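Putative secreted endoglycosylceramidase (Rhodococcus hoagii, PDB 6JYZ) probably acts as a secreted family 5 glycoside hydrolase that cleaves glycosidic bonds in galactosylceramide-type glycolipids. Local coordinates at residues Ala434-Pro437 against Arg441-Leu444; Val452-Val457 against Trp461-Glu466. All blocks are in the same frame, centred on the assembly; numbering follows the deposited sequence.

Contact 1 of 2, residues Ala434-Pro437 against Arg441-Leu444; sequences AWYP and RPQL
Tyr436 carries this contact, with Pro442 lying over one face of its phenol and Leu444 reaching its hydroxyl end. The pyrrolidine sits toward the rim of the ring rather than over its middle: Pro442 CB is 4.3 Å from the centroid of the Tyr436 ring and 25° off the normal, a CH-pi contact. Next to it, Pro442 CG comes within 3.6 Å of Tyr436 CB, so that CB and CG of the proline together cover the root of the tyrosine, its CB and CG. The far half of the ring belongs to Leu444, whose two methyls both reach it, CD1 coming in obliquely. Leu444 CD1 lies 3.7 Å from Tyr436 CZ, and Leu444 CD2 is equally near Tyr436 CE2, at 3.7 Å. The two side chains approach from opposite directions and no hydrogen bond spans the segments; the contact is one of van der Waals packing, in which Tyr436 OH takes part 3.7 Å from Leu444 CD1.

Tyr436 holds CG beside its backbone N and anti to its carbonyl carbon (chi1 -61°), which lays the ring back along its own strand with one face turned to the segment 441-444. With an alanine here, Pro442 would probably lose its aromatic platform and the two methyls of Leu444 the surface they rest on, opening a gap between strand and loop. Val473 also touches both Tyr436 and Leu444, while Pro442 packs in addition on Trp461 and Leu454.

Strand 431-437, pairing through the backbone with strands 409-414 and 460-467, belongs to one sheet, and Leu444 begins strand 444-447 of a facing antiparallel sheet that includes strand 471-475. The contact thus lies where the chain crosses between the two layers of what is evidently a C-terminal beta sandwich.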
ATOM      1  N   ALA A 434     -19.964   8.653   5.508  1.00 10.97           N
ATOM      2  CA  ALA A 434     -19.893   7.198   5.517  1.00 11.08           C
ATOM      3  C   ALA A 434     -20.286   6.626   4.172  1.00 10.97           C
ATOM      4  O   ALA A 434     -21.071   7.257   3.406  1.00 13.32           O
ATOM      5  CB  ALA A 434     -20.685   6.611   6.646  1.00 12.01           C
ATOM      6  N   TRP A 435     -19.820   5.414   3.878  1.00 10.78           N
ATOM      7  CA  TRP A 435     -20.143   4.661   2.672  1.00 11.37           C
ATOM      8  C   TRP A 435     -20.993   3.447   3.002  1.00 10.53           C
ATOM      9  O   TRP A 435     -20.737   2.751   3.978  1.00 10.75           O
ATOM     10  CB  TRP A 435     -18.798   4.151   2.088  1.00 11.09           C
ATOM     11  CG  TRP A 435     -18.933   3.029   1.110  1.00 11.06           C
ATOM     12  CD1 TRP A 435     -18.683   1.692   1.329  1.00 10.81           C
ATOM     13  CD2 TRP A 435     -19.412   3.067  -0.268  1.00 10.78           C
ATOM     14  NE1 TRP A 435     -18.945   0.925   0.220  1.00 10.99           N
ATOM     15  CE2 TRP A 435     -19.417   1.751  -0.772  1.00 10.35           C
ATOM     16  CE3 TRP A 435     -19.775   4.143  -1.110  1.00 11.54           C
ATOM     17  CZ2 TRP A 435     -19.736   1.489  -2.119  1.00 11.17           C
ATOM     18  CZ3 TRP A 435     -20.092   3.855  -2.442  1.00 11.95           C
ATOM     19  CH2 TRP A 435     -20.069   2.547  -2.924  1.00 11.82           C
ATOM     20  N   TYR A 436     -21.934   3.147   2.086  1.00 11.02           N
ATOM     21  CA  TYR A 436     -22.704   1.915   2.147  1.00 11.10           C
ATOM     22  C   TYR A 436     -22.792   1.331   0.743  1.00 11.68           C
ATOM     23  O   TYR A 436     -23.146   2.074  -0.176  1.00 12.56           O
ATOM     24  CB  TYR A 436     -24.151   2.139   2.656  1.00 11.93           C
ATOM     25  CG  TYR A 436     -24.209   2.710   4.044  1.00 10.70           C
ATOM     26  CD1 TYR A 436     -24.074   4.072   4.260  1.00 10.59           C
ATOM     27  CD2 TYR A 436     -24.316   1.858   5.114  1.00 12.06           C
ATOM     28  CE1 TYR A 436     -23.969   4.591   5.530  1.00 11.72           C
ATOM     29  CE2 TYR A 436     -24.255   2.371   6.414  1.00 11.77           C
ATOM     30  CZ  TYR A 436     -24.071   3.721   6.607  1.00 11.86           C
ATOM     31  OH  TYR A 436     -23.935   4.230   7.872  1.00 15.51           O
ATOM     32  N   PRO A 437     -22.502   0.053   0.504  1.00 11.95           N
ATOM     33  CA  PRO A 437     -22.573  -0.501  -0.851  1.00 12.59           C
ATOM     34  C   PRO A 437     -23.994  -0.911  -1.216  1.00 13.56           C
ATOM     35  O   PRO A 437     -24.802  -1.241  -0.341  1.00 13.87           O
ATOM     36  CB  PRO A 437     -21.710  -1.794  -0.745  1.00 13.32           C
ATOM     37  CG  PRO A 437     -21.885  -2.229   0.717  1.00 13.74           C
ATOM     38  CD  PRO A 437     -21.978  -0.912   1.482  1.00 12.49           C
ATOM     39  N   ARG A 441     -31.430   0.921  -0.596  1.00 25.11           N
ATOM     40  CA  ARG A 441     -31.183   2.003   0.334  1.00 25.56           C
ATOM     41  C   ARG A 441     -30.814   1.455   1.703  1.00 24.51           C
ATOM     42  O   ARG A 441     -31.500   0.633   2.325  1.00 25.21           O
ATOM     43  CB  ARG A 441     -32.448   2.858   0.531  1.00 25.15           C
ATOM     44  CG  ARG A 441     -32.202   4.214   1.159  1.00 29.25           C
ATOM     45  CD  ARG A 441     -33.431   5.134   1.035  1.00 30.60           C
ATOM     46  NE  ARG A 441     -33.363   6.206   2.034  1.00 37.56           N
ATOM     47  CZ  ARG A 441     -33.517   6.032   3.359  1.00 34.66           C
ATOM     48  NH1 ARG A 441     -33.737   4.815   3.876  1.00 31.15           N
ATOM     49  NH2 ARG A 441     -33.413   7.087   4.153  1.00 34.59           N
ATOM     50  N   PRO A 442     -29.728   1.999   2.313  1.00 22.40           N
ATOM     51  CA  PRO A 442     -29.370   1.632   3.663  1.00 21.43           C
ATOM     52  C   PRO A 442     -30.561   1.996   4.548  1.00 22.29           C
ATOM     53  O   PRO A 442     -31.201   3.047   4.377  1.00 23.50           O
ATOM     54  CB  PRO A 442     -28.166   2.558   3.992  1.00 21.29           C
ATOM     55  CG  PRO A 442     -27.642   2.917   2.675  1.00 22.09           C
ATOM     56  CD  PRO A 442     -28.831   3.026   1.735  1.00 21.63           C
ATOM     57  N   GLN A 443     -30.805   1.140   5.505  1.00 17.91           N
ATOM     58  CA  GLN A 443     -31.874   1.310   6.481  1.00 16.47           C
ATOM     59  C   GLN A 443     -31.179   1.518   7.801  1.00 18.59           C
ATOM     60  O   GLN A 443     -30.671   0.595   8.386  1.00 19.89           O
ATOM     61  CB  GLN A 443     -32.817   0.112   6.418  1.00 18.38           C
ATOM     62  CG  GLN A 443     -33.573   0.031   5.119  1.00 18.76           C
ATOM     63  CD  GLN A 443     -34.541   1.157   4.895  1.00 16.84           C
ATOM     64  OE1 GLN A 443     -34.787   1.916   5.820  1.00 18.40           O
ATOM     65  NE2 GLN A 443     -35.038   1.292   3.693  1.00 19.26           N
ATOM     66  N   LEU A 444     -31.117   2.788   8.267  1.00 17.44           N
ATOM     67  CA  LEU A 444     -30.245   3.155   9.375  1.00 17.91           C
ATOM     68  C   LEU A 444     -30.996   3.741  10.566  1.00 14.82           C
ATOM     69  O   LEU A 444     -32.094   4.326  10.324  1.00 19.29           O
ATOM     70  CB  LEU A 444     -29.244   4.224   8.894  1.00 19.26           C
ATOM     71  CG  LEU A 444     -28.447   3.773   7.663  1.00 21.87           C
ATOM     72  CD1 LEU A 444     -27.542   4.931   7.211  1.00 21.70           C
ATOM     73  CD2 LEU A 444     -27.625   2.522   8.011  1.00 21.88           C
TER

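Contact 2 of 2, residues Val452-Val457 against Trp461-Glu466; sequences VALTRV and WRLIGE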
ATOM      1  N   VAL A 452     -29.196  14.584   8.380  1.00 21.15           N
ATOM      2  CA  VAL A 452     -28.779  13.388   7.670  1.00 20.55           C
ATOM      3  C   VAL A 452     -29.157  13.441   6.200  1.00 20.05           C
ATOM      4  O   VAL A 452     -30.363  13.777   5.929  1.00 23.35           O
ATOM      5  CB  VAL A 452     -29.370  12.128   8.296  1.00 22.38           C
ATOM      6  CG1 VAL A 452     -29.291  10.937   7.370  1.00 24.11           C
ATOM      7  CG2 VAL A 452     -28.636  11.803   9.591  1.00 22.92           C
ATOM      8  N   ALA A 453     -28.289  13.078   5.270  1.00 18.68           N
ATOM      9  CA  ALA A 453     -28.616  12.960   3.857  1.00 21.27           C
ATOM     10  C   ALA A 453     -27.943  11.718   3.319  1.00 21.13           C
ATOM     11  O   ALA A 453     -26.696  11.543   3.477  1.00 21.03           O
ATOM     12  CB  ALA A 453     -28.148  14.156   3.074  1.00 23.39           C
ATOM     13  N   LEU A 454     -28.708  10.844   2.694  1.00 22.65           N
ATOM     14  CA  LEU A 454     -28.214   9.648   2.044  1.00 26.70           C
ATOM     15  C   LEU A 454     -28.341   9.901   0.557  1.00 28.82           C
ATOM     16  O   LEU A 454     -29.462  10.148   0.084  1.00 36.00           O
ATOM     17  CB  LEU A 454     -29.110   8.492   2.475  1.00 25.63           C
ATOM     18  CG  LEU A 454     -28.625   7.519   3.540  1.00 28.38           C
ATOM     19  CD1 LEU A 454     -29.655   6.408   3.779  1.00 29.44           C
ATOM     20  CD2 LEU A 454     -27.279   6.864   3.179  1.00 23.65           C
ATOM     21  N   THR A 455     -27.256   9.887  -0.182  1.00 24.88           N
ATOM     22  CA  THR A 455     -27.165  10.217  -1.584  1.00 25.58           C
ATOM     23  C   THR A 455     -26.786   8.942  -2.333  1.00 28.63           C
ATOM     24  O   THR A 455     -25.733   8.323  -2.068  1.00 23.47           O
ATOM     25  CB  THR A 455     -26.099  11.311  -1.790  1.00 29.74           C
ATOM     26  OG1 THR A 455     -26.621  12.429  -1.051  1.00 32.48           O
ATOM     27  CG2 THR A 455     -25.903  11.668  -3.261  1.00 32.86           C
ATOM     28  N   ARG A 456     -27.573   8.538  -3.339  1.00 22.40           N
ATOM     29  CA  ARG A 456     -27.155   7.468  -4.195  1.00 21.51           C
ATOM     30  C   ARG A 456     -25.960   7.955  -4.960  1.00 24.08           C
ATOM     31  O   ARG A 456     -25.930   9.087  -5.488  1.00 23.88           O
ATOM     32  CB  ARG A 456     -28.246   6.919  -5.189  1.00 19.57           C
ATOM     33  CG  ARG A 456     -27.833   5.688  -5.985  1.00 21.75           C
ATOM     34  CD  ARG A 456     -28.765   5.212  -7.130  1.00 22.95           C
ATOM     35  NE  ARG A 456     -30.083   4.867  -6.614  1.00 21.99           N
ATOM     36  CZ  ARG A 456     -30.417   3.642  -6.185  1.00 24.62           C
ATOM     37  NH1 ARG A 456     -29.516   2.666  -6.130  1.00 23.13           N
ATOM     38  NH2 ARG A 456     -31.661   3.360  -5.816  1.00 24.14           N
ATOM     39  N   VAL A 457     -24.985   7.094  -4.965  1.00 20.83           N
ATOM     40  CA  VAL A 457     -23.820   7.397  -5.735  1.00 19.86           C
ATOM     41  C   VAL A 457     -23.597   6.161  -6.553  1.00 17.28           C
ATOM     42  O   VAL A 457     -24.185   5.027  -6.423  1.00 19.81           O
ATOM     43  CB  VAL A 457     -22.570   7.859  -4.895  1.00 18.78           C
ATOM     44  CG1 VAL A 457     -22.973   8.982  -3.932  1.00 21.87           C
ATOM     45  CG2 VAL A 457     -22.123   6.552  -4.084  1.00 19.30           C
ATOM     46  N   TRP A 461     -24.046   4.250  -1.729  1.00 14.96           N
ATOM     47  CA  TRP A 461     -24.646   5.376  -1.087  1.00 14.79           C
ATOM     48  C   TRP A 461     -23.620   6.086  -0.239  1.00 15.95           C
ATOM     49  O   TRP A 461     -22.775   5.431   0.389  1.00 15.04           O
ATOM     50  CB  TRP A 461     -25.789   4.970  -0.161  1.00 16.70           C
ATOM     51  CG  TRP A 461     -26.847   4.213  -0.886  1.00 18.27           C
ATOM     52  CD1 TRP A 461     -26.826   2.903  -1.259  1.00 18.18           C
ATOM     53  CD2 TRP A 461     -28.089   4.783  -1.314  1.00 22.77           C
ATOM     54  NE1 TRP A 461     -27.974   2.625  -1.956  1.00 21.63           N
ATOM     55  CE2 TRP A 461     -28.780   3.721  -1.946  1.00 23.56           C
ATOM     56  CE3 TRP A 461     -28.688   6.042  -1.197  1.00 25.52           C
ATOM     57  CZ2 TRP A 461     -30.037   3.929  -2.533  1.00 27.92           C
ATOM     58  CZ3 TRP A 461     -29.957   6.235  -1.720  1.00 31.86           C
ATOM     59  CH2 TRP A 461     -30.604   5.175  -2.368  1.00 29.07           C
ATOM     60  N   ARG A 462     -23.697   7.411  -0.201  1.00 16.21           N
ATOM     61  CA  ARG A 462     -22.886   8.212   0.725  1.00 16.58           C
ATOM     62  C   ARG A 462     -23.792   8.854   1.724  1.00 16.45           C
ATOM     63  O   ARG A 462     -24.839   9.472   1.358  1.00 19.47           O
ATOM     64  CB  ARG A 462     -22.093   9.258  -0.044  1.00 18.58           C
ATOM     65  CG  ARG A 462     -20.932   8.646  -0.807  1.00 18.69           C
ATOM     66  CD  ARG A 462     -19.738   8.317   0.160  1.00 20.31           C
ATOM     67  NE  ARG A 462     -19.199   9.530   0.753  1.00 17.26           N
ATOM     68  CZ  ARG A 462     -18.290  10.300   0.219  1.00 18.18           C
ATOM     69  NH1 ARG A 462     -17.811   9.973  -0.957  1.00 18.52           N
ATOM     70  NH2 ARG A 462     -17.918  11.379   0.891  1.00 20.43           N
ATOM     71  N   LEU A 463     -23.479   8.793   3.011  1.00 15.48           N
ATOM     72  CA  LEU A 463     -24.168   9.413   4.090  1.00 14.89           C
ATOM     73  C   LEU A 463     -23.381  10.615   4.562  1.00 16.07           C
ATOM     74  O   LEU A 463     -22.140  10.533   4.750  1.00 15.55           O
ATOM     75  CB  LEU A 463     -24.367   8.389   5.209  1.00 16.27           C
ATOM     76  CG  LEU A 463     -24.792   9.005   6.525  1.00 18.57           C
ATOM     77  CD1 LEU A 463     -26.264   9.340   6.572  1.00 28.56           C
ATOM     78  CD2 LEU A 463     -24.495   8.020   7.669  1.00 26.17           C
ATOM     79  N   ILE A 464     -24.072  11.701   4.835  1.00 15.67           N
ATOM     80  CA  ILE A 464     -23.540  12.826   5.567  1.00 15.07           C
ATOM     81  C   ILE A 464     -24.468  13.189   6.675  1.00 14.56           C
ATOM     82  O   ILE A 464     -25.676  12.938   6.628  1.00 17.15           O
ATOM     83  CB  ILE A 464     -23.273  14.024   4.636  1.00 20.64           C
ATOM     84  CG1 ILE A 464     -22.363  13.691   3.457  1.00 26.39           C
ATOM     85  CG2 ILE A 464     -22.761  15.233   5.387  1.00 27.08           C
ATOM     86  CD1 ILE A 464     -20.911  13.668   3.752  1.00 38.94           C
ATOM     87  N   GLY A 465     -23.952  13.742   7.742  1.00 14.02           N
ATOM     88  CA  GLY A 465     -24.741  14.285   8.811  1.00 15.92           C
ATOM     89  C   GLY A 465     -23.870  14.979   9.831  1.00 14.29           C
ATOM     90  O   GLY A 465     -22.634  14.919   9.705  1.00 16.34           O
ATOM     91  N   GLU A 466     -24.411  15.711  10.766  1.00 15.18           N
ATOM     92  CA  GLU A 466     -23.640  16.487  11.715  1.00 15.09           C
ATOM     93  C   GLU A 466     -23.805  15.956  13.123  1.00 15.58           C
ATOM     94  O   GLU A 466     -24.931  15.819  13.617  1.00 16.98           O
ATOM     95  CB  GLU A 466     -24.149  17.949  11.745  1.00 20.79           C
ATOM     96  CG  GLU A 466     -23.167  18.917  12.409  1.00 27.47           C
ATOM     97  CD  GLU A 466     -21.821  19.209  11.737  1.00 34.10           C
ATOM     98  OE1 GLU A 466     -21.650  18.855  10.555  1.00 32.53           O
ATOM     99  OE2 GLU A 466     -20.932  19.808  12.407  1.00 42.81           O
TER
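Trp461 spreads its indole beneath Arg456, whose CB stands almost squarely over it, 4.0 Å from the centroid of the Trp461 six-membered ring and 14° off the normal, in a CH-pi contact. After leaving the backbone with CG anti to N, the arginine bends at chi3 (-61°) and brings its guanidinium back to the indole: Trp461 CZ2 lies over the centre of one face of that group, 3.7 Å from Arg456 CZ. The two planes are inclined by 50°, well short of a parallel stack. Arg456 NH1 is also hydrogen-bonded to Ala439 O, which helps to hold the guanidinium in place.

These residues stand near the turn of an antiparallel beta hairpin formed by strands 452-457 and 460-467. Ala453 with Ile464 and Thr455 with Arg462 are its hydrogen-bonded pairs, each closed by two backbone bonds, such as Thr455 N to Arg462 O at 2.9 Å; Leu454 with Leu463 and Arg456 with Trp461 are non-hydrogen-bonded pairs.

On the side of the sheet that carries Trp461 and Leu463, Leu454 CD2 rests 3.9 Å from Leu463 CB, and Val452 CG1 meets Leu463 CD1 at 3.5 Å. Arg462, on the opposite side of the sheet with Thr455, receives Val457 CG1 3.7 Å from its CG, against the aliphatic part of a chain that bends away at chi2 and chi3 to form a salt bridge with Glu433 of the adjacent strand 431-437.

Overall arrangement
Both contacts belong to the C-terminal strands, with centres about 8 Å apart, and follow one another along the chain. Contact 1 is a small surface patch of side chains without hydrogen bonds, running from one sheet to the loop that leads into the other. Contact 2 is larger and partly buried, a hairpin within a single sheet whose backbone bonds set the register, with apolar and arginine-aromatic packing added. Strands 431-437 and 460-467 are neighbours, so the two are joined directly: Tyr436 O lies 2.8 Å from Trp461 N, a probable hydrogen bond, and Ala434 O makes another with Leu463 N, at 2.9 Å.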